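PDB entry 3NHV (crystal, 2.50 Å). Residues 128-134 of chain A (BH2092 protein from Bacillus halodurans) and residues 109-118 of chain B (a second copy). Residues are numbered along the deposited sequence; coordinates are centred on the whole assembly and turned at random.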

ATOM      1  N   LEU A 128     -16.494  -2.466   7.823  1.00 57.04           N
ATOM      2  CA  LEU A 128     -15.276  -2.881   7.139  1.00 49.69           C
ATOM      3  C   LEU A 128     -14.200  -1.812   7.223  1.00 47.97           C
ATOM      4  O   LEU A 128     -13.015  -2.113   7.115  1.00 50.83           O
ATOM      5  CB  LEU A 128     -15.558  -3.162   5.666  1.00 52.91           C
ATOM      6  CG  LEU A 128     -15.085  -4.513   5.108  1.00 61.29           C
ATOM      7  CD1 LEU A 128     -15.031  -4.394   3.588  1.00 58.76           C
ATOM      8  CD2 LEU A 128     -13.724  -4.904   5.652  1.00 46.67           C
ATOM      9  N   PHE A 129     -14.613  -0.561   7.409  1.00 49.79           N
ATOM     10  CA  PHE A 129     -13.665   0.544   7.480  1.00 44.99           C
ATOM     11  C   PHE A 129     -13.805   1.370   8.742  1.00 41.25           C
ATOM     12  O   PHE A 129     -14.860   1.397   9.372  1.00 45.55           O
ATOM     13  CB  PHE A 129     -13.843   1.487   6.285  1.00 44.98           C
ATOM     14  CG  PHE A 129     -13.875   0.795   4.957  1.00 42.65           C
ATOM     15  CD1 PHE A 129     -15.086   0.455   4.367  1.00 49.11           C
ATOM     16  CD2 PHE A 129     -12.695   0.495   4.287  1.00 46.62           C
ATOM     17  CE1 PHE A 129     -15.121  -0.175   3.121  1.00 58.77           C
ATOM     18  CE2 PHE A 129     -12.715  -0.134   3.046  1.00 45.43           C
ATOM     19  CZ  PHE A 129     -13.930  -0.469   2.461  1.00 55.76           C
ATOM     20  N   TRP A 130     -12.724   2.048   9.103  1.00 41.74           N
ATOM     21  CA  TRP A 130     -12.728   2.918  10.266  1.00 44.36           C
ATOM     22  C   TRP A 130     -13.639   4.095   9.913  1.00 44.68           C
ATOM     23  O   TRP A 130     -13.573   4.623   8.805  1.00 50.21           O
ATOM     24  CB  TRP A 130     -11.315   3.412  10.534  1.00 44.29           C
ATOM     25  CG  TRP A 130     -11.221   4.360  11.663  1.00 49.39           C
ATOM     26  CD1 TRP A 130     -11.380   4.077  12.987  1.00 49.35           C
ATOM     27  CD2 TRP A 130     -10.922   5.755  11.580  1.00 50.67           C
ATOM     28  NE1 TRP A 130     -11.194   5.211  13.738  1.00 50.58           N
ATOM     29  CE2 TRP A 130     -10.912   6.258  12.899  1.00 54.84           C
ATOM     30  CE3 TRP A 130     -10.662   6.632  10.518  1.00 39.18           C
ATOM     31  CZ2 TRP A 130     -10.649   7.602  13.186  1.00 48.21           C
ATOM     32  CZ3 TRP A 130     -10.402   7.962  10.801  1.00 40.34           C
ATOM     33  CH2 TRP A 130     -10.397   8.436  12.128  1.00 49.80           C
ATOM     34  N   ASN A 131     -14.501   4.498  10.837  1.00 54.92           N
ATOM     35  CA  ASN A 131     -15.415   5.603  10.568  1.00 52.33           C
ATOM     36  C   ASN A 131     -14.937   6.879  11.249  1.00 50.74           C
ATOM     37  O   ASN A 131     -15.113   7.062  12.452  1.00 57.17           O
ATOM     38  CB  ASN A 131     -16.822   5.251  11.047  1.00 55.30           C
ATOM     39  CG  ASN A 131     -17.868   6.197  10.510  1.00 53.68           C
ATOM     40  OD1 ASN A 131     -17.693   7.411  10.545  1.00 59.24           O
ATOM     41  ND2 ASN A 131     -18.967   5.647  10.012  1.00 62.91           N
HETATM   42  N   MSE A 132     -14.336   7.757  10.457  1.00 47.73           N
HETATM   43  CA  MSE A 132     -13.791   9.029  10.930  1.00 55.23           C
HETATM   44  C   MSE A 132     -14.772   9.897  11.722  1.00 60.25           C
HETATM   45  O   MSE A 132     -14.366  10.717  12.550  1.00 59.34           O
HETATM   46  CB  MSE A 132     -13.286   9.808   9.723  1.00 62.85           C
HETATM   47  CG  MSE A 132     -12.789  11.205   9.988  1.00 65.77           C
HETATM   48 SE   MSE A 132     -12.747  12.121   8.291  1.00 70.16          SE
HETATM   49  CE  MSE A 132     -11.424  11.045   7.396  1.00 56.56           C
ATOM     50  N   LYS A 133     -16.058   9.712  11.457  1.00 61.77           N
ATOM     51  CA  LYS A 133     -17.104  10.480  12.115  1.00 66.42           C
ATOM     52  C   LYS A 133     -17.781   9.750  13.277  1.00 69.25           C
ATOM     53  O   LYS A 133     -18.430  10.386  14.106  1.00 61.08           O
ATOM     54  CB  LYS A 133     -18.172  10.879  11.086  1.00 67.68           C
ATOM     55  CG  LYS A 133     -18.068  12.305  10.562  1.00 68.64           C
ATOM     56  CD  LYS A 133     -16.766  12.566   9.828  1.00 75.43           C
ATOM     57  CE  LYS A 133     -16.636  14.039   9.470  1.00 74.33           C
ATOM     58  NZ  LYS A 133     -15.338  14.326   8.799  1.00 75.00           N
ATOM     59  N   LYS A 134     -17.628   8.427  13.340  1.00 72.28           N
ATOM     60  CA  LYS A 134     -18.261   7.621  14.387  1.00 69.05           C
ATOM     61  C   LYS A 134     -18.119   8.213  15.784  1.00 69.63           C
ATOM     62  O   LYS A 134     -19.066   8.191  16.571  1.00 66.44           O
ATOM     63  CB  LYS A 134     -17.718   6.184  14.369  1.00 70.97           C
ATOM     64  CG  LYS A 134     -18.697   5.146  14.938  1.00 67.54           C
ATOM     65  CD  LYS A 134     -18.296   3.707  14.602  1.00 63.32           C
ATOM     66  CE  LYS A 134     -19.362   2.711  15.062  1.00 65.24           C
ATOM     67  NZ  LYS A 134     -18.988   1.284  14.832  1.00 62.50           N
TER
ATOM     68  N   GLU B 109      -9.360   8.062  -2.116  1.00 38.57           N
ATOM     69  CA  GLU B 109     -10.190   6.885  -2.128  1.00 42.56           C
ATOM     70  C   GLU B 109     -10.513   6.461  -0.697  1.00 44.72           C
ATOM     71  O   GLU B 109     -11.674   6.378  -0.315  1.00 54.77           O
ATOM     72  CB  GLU B 109      -9.490   5.745  -2.847  1.00 40.12           C
ATOM     73  CG  GLU B 109     -10.248   4.452  -2.720  1.00 44.73           C
ATOM     74  CD  GLU B 109      -9.482   3.272  -3.247  1.00 47.47           C
ATOM     75  OE1 GLU B 109      -9.914   2.135  -2.972  1.00 49.22           O
ATOM     76  OE2 GLU B 109      -8.458   3.484  -3.937  1.00 53.00           O
ATOM     77  N   TYR B 110      -9.492   6.201   0.106  1.00 43.40           N
ATOM     78  CA  TYR B 110      -9.742   5.784   1.474  1.00 46.08           C
ATOM     79  C   TYR B 110     -10.190   6.919   2.384  1.00 47.58           C
ATOM     80  O   TYR B 110     -10.701   6.681   3.478  1.00 53.75           O
ATOM     81  CB  TYR B 110      -8.515   5.056   2.033  1.00 46.74           C
ATOM     82  CG  TYR B 110      -8.544   3.572   1.720  1.00 62.64           C
ATOM     83  CD1 TYR B 110      -9.173   2.668   2.589  1.00 61.58           C
ATOM     84  CD2 TYR B 110      -8.019   3.072   0.521  1.00 57.48           C
ATOM     85  CE1 TYR B 110      -9.284   1.310   2.270  1.00 56.01           C
ATOM     86  CE2 TYR B 110      -8.128   1.712   0.195  1.00 55.68           C
ATOM     87  CZ  TYR B 110      -8.763   0.845   1.074  1.00 54.94           C
ATOM     88  OH  TYR B 110      -8.892  -0.485   0.752  1.00 66.26           O
ATOM     89  N   TRP B 111     -10.023   8.156   1.931  1.00 51.60           N
ATOM     90  CA  TRP B 111     -10.457   9.298   2.723  1.00 46.16           C
ATOM     91  C   TRP B 111     -11.977   9.297   2.736  1.00 49.69           C
ATOM     92  O   TRP B 111     -12.609   9.527   3.772  1.00 47.18           O
ATOM     93  CB  TRP B 111      -9.946  10.601   2.116  1.00 47.03           C
ATOM     94  CG  TRP B 111     -10.598  11.789   2.701  1.00 47.41           C
ATOM     95  CD1 TRP B 111     -11.757  12.374   2.283  1.00 42.25           C
ATOM     96  CD2 TRP B 111     -10.185  12.502   3.871  1.00 46.22           C
ATOM     97  NE1 TRP B 111     -12.095  13.405   3.122  1.00 42.27           N
ATOM     98  CE2 TRP B 111     -11.149  13.507   4.104  1.00 44.34           C
ATOM     99  CE3 TRP B 111      -9.098  12.387   4.744  1.00 39.88           C
ATOM    100  CZ2 TRP B 111     -11.057  14.396   5.181  1.00 46.44           C
ATOM    101  CZ3 TRP B 111      -9.004  13.271   5.817  1.00 43.53           C
ATOM    102  CH2 TRP B 111      -9.978  14.262   6.026  1.00 41.93           C
ATOM    103  N   ARG B 112     -12.557   9.028   1.573  1.00 47.80           N
ATOM    104  CA  ARG B 112     -14.001   8.979   1.433  1.00 47.26           C
ATOM    105  C   ARG B 112     -14.547   7.692   2.058  1.00 45.93           C
ATOM    106  O   ARG B 112     -15.583   7.718   2.714  1.00 53.87           O
ATOM    107  CB  ARG B 112     -14.387   9.079  -0.050  1.00 55.13           C
ATOM    108  CG  ARG B 112     -14.043  10.420  -0.699  1.00 52.56           C
ATOM    109  CD  ARG B 112     -14.177  10.347  -2.209  1.00 51.20           C
ATOM    110  NE  ARG B 112     -15.550  10.060  -2.609  1.00 56.25           N
ATOM    111  CZ  ARG B 112     -15.930   9.750  -3.845  1.00 59.89           C
ATOM    112  NH1 ARG B 112     -15.045   9.681  -4.831  1.00 58.89           N
ATOM    113  NH2 ARG B 112     -17.207   9.508  -4.096  1.00 54.09           N
ATOM    114  N   LYS B 113     -13.852   6.574   1.871  1.00 41.80           N
ATOM    115  CA  LYS B 113     -14.301   5.315   2.463  1.00 42.98           C
ATOM    116  C   LYS B 113     -14.347   5.446   3.986  1.00 44.26           C
ATOM    117  O   LYS B 113     -15.237   4.906   4.636  1.00 40.80           O
ATOM    118  CB  LYS B 113     -13.372   4.158   2.087  1.00 37.23           C
ATOM    119  CG  LYS B 113     -13.632   3.554   0.709  1.00 44.85           C
ATOM    120  CD  LYS B 113     -12.691   2.385   0.436  1.00 49.31           C
ATOM    121  CE  LYS B 113     -12.837   1.861  -0.989  1.00 62.06           C
ATOM    122  NZ  LYS B 113     -11.832   0.798  -1.327  1.00 57.24           N
ATOM    123  N   GLU B 114     -13.391   6.169   4.555  1.00 36.76           N
ATOM    124  CA  GLU B 114     -13.376   6.347   5.994  1.00 41.44           C
ATOM    125  C   GLU B 114     -14.347   7.450   6.422  1.00 50.81           C
ATOM    126  O   GLU B 114     -14.195   8.070   7.478  1.00 43.63           O
ATOM    127  CB  GLU B 114     -11.948   6.626   6.472  1.00 36.58           C
ATOM    128  CG  GLU B 114     -11.131   5.344   6.598  1.00 37.52           C
ATOM    129  CD  GLU B 114      -9.643   5.584   6.766  1.00 54.06           C
ATOM    130  OE1 GLU B 114      -9.261   6.460   7.573  1.00 49.99           O
ATOM    131  OE2 GLU B 114      -8.849   4.877   6.100  1.00 52.12           O
ATOM    132  N   ASN B 115     -15.360   7.670   5.583  1.00 53.76           N
ATOM    133  CA  ASN B 115     -16.401   8.666   5.821  1.00 53.68           C
ATOM    134  C   ASN B 115     -15.877  10.084   5.934  1.00 45.72           C
ATOM    135  O   ASN B 115     -16.199  10.786   6.883  1.00 61.51           O
ATOM    136  CB  ASN B 115     -17.176   8.327   7.094  1.00 59.31           C
ATOM    137  CG  ASN B 115     -18.654   8.620   6.964  1.00 63.86           C
ATOM    138  OD1 ASN B 115     -19.295   8.166   6.015  1.00 66.50           O
ATOM    139  ND2 ASN B 115     -19.208   9.367   7.915  1.00 56.57           N
ATOM    140  N   GLY B 116     -15.076  10.513   4.972  1.00 50.11           N
ATOM    141  CA  GLY B 116     -14.554  11.867   5.025  1.00 54.20           C
ATOM    142  C   GLY B 116     -15.410  12.803   4.197  1.00 61.66           C
ATOM    143  O   GLY B 116     -16.037  12.376   3.227  1.00 59.39           O
ATOM    144  N   GLU B 117     -15.451  14.077   4.573  1.00 62.33           N
ATOM    145  CA  GLU B 117     -16.242  15.059   3.833  1.00 67.43           C
ATOM    146  C   GLU B 117     -15.533  15.455   2.536  1.00 67.58           C
ATOM    147  O   GLU B 117     -14.302  15.502   2.482  1.00 65.45           O
ATOM    148  CB  GLU B 117     -16.474  16.304   4.698  1.00 71.32           C
ATOM    149  CG  GLU B 117     -17.249  16.030   5.976  1.00 79.41           C
ATOM    150  CD  GLU B 117     -17.261  17.211   6.943  1.00 88.27           C
ATOM    151  OE1 GLU B 117     -17.924  17.098   8.001  1.00 91.66           O
ATOM    152  OE2 GLU B 117     -16.609  18.245   6.656  1.00 81.79           O
ATOM    153  N   VAL B 118     -16.306  15.732   1.491  1.00 61.22           N
ATOM    154  CA  VAL B 118     -15.728  16.127   0.210  1.00 59.10           C
ATOM    155  C   VAL B 118     -16.324  17.430  -0.305  1.00 64.85           C
ATOM    156  O   VAL B 118     -17.513  17.691  -0.127  1.00 64.58           O
ATOM    157  CB  VAL B 118     -15.957  15.053  -0.858  1.00 51.41           C
ATOM    158  CG1 VAL B 118     -15.151  13.815  -0.530  1.00 63.56           C
ATOM    159  CG2 VAL B 118     -17.431  14.717  -0.931  1.00 60.64           C
TER
HETATM  160  O   HOH W   1     -16.175   4.881   7.483  1.00 54.66           O

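The chain A stretch, an irregular segment, lies against the point where a chain B helix ends. E114(B), the first residue there to leave helical phi/psi, sits with its CA 5.1 Å from the CA of N131(A). One direct hydrogen bond joins the stretches: M132(A) N donates to E114(B) O at 3.0 Å and 152°, giving that carbonyl a donor from the other chain. Just before it, E114(B) CA lies 3.3 Å from W130(A) O in a CA-H...O contact (131° at H). Water 1 donates to the same W130(A) O (2.9 Å) and to K113(B) O (3.0 Å), bridging two carbonyls that cannot bond each other.

N131(A) OD1 turns back on its own chain, accepting from K133(A) N (3.0 Å, 140°) and, weakly, from K134(A) N (3.0 Å, 126°).

The selenomethionine M132(A) places CE over one face of the W111(B) ring, 3.6 Å from the six-membered centroid and 11° off the normal. W111(B) NE1 is satisfied within its chain by E117(B) O (3.1 Å, 165°).

F129(A) CE2 meets Y110(B) CE1 at 3.8 Å and the aliphatic K113(B) CD at 3.6 Å, while K113(B) NZ pairs with E109(B) OE1 (2.9 Å). K133(A) NZ reaches E117(B) OE1 only at 3.9 Å, a long salt bridge.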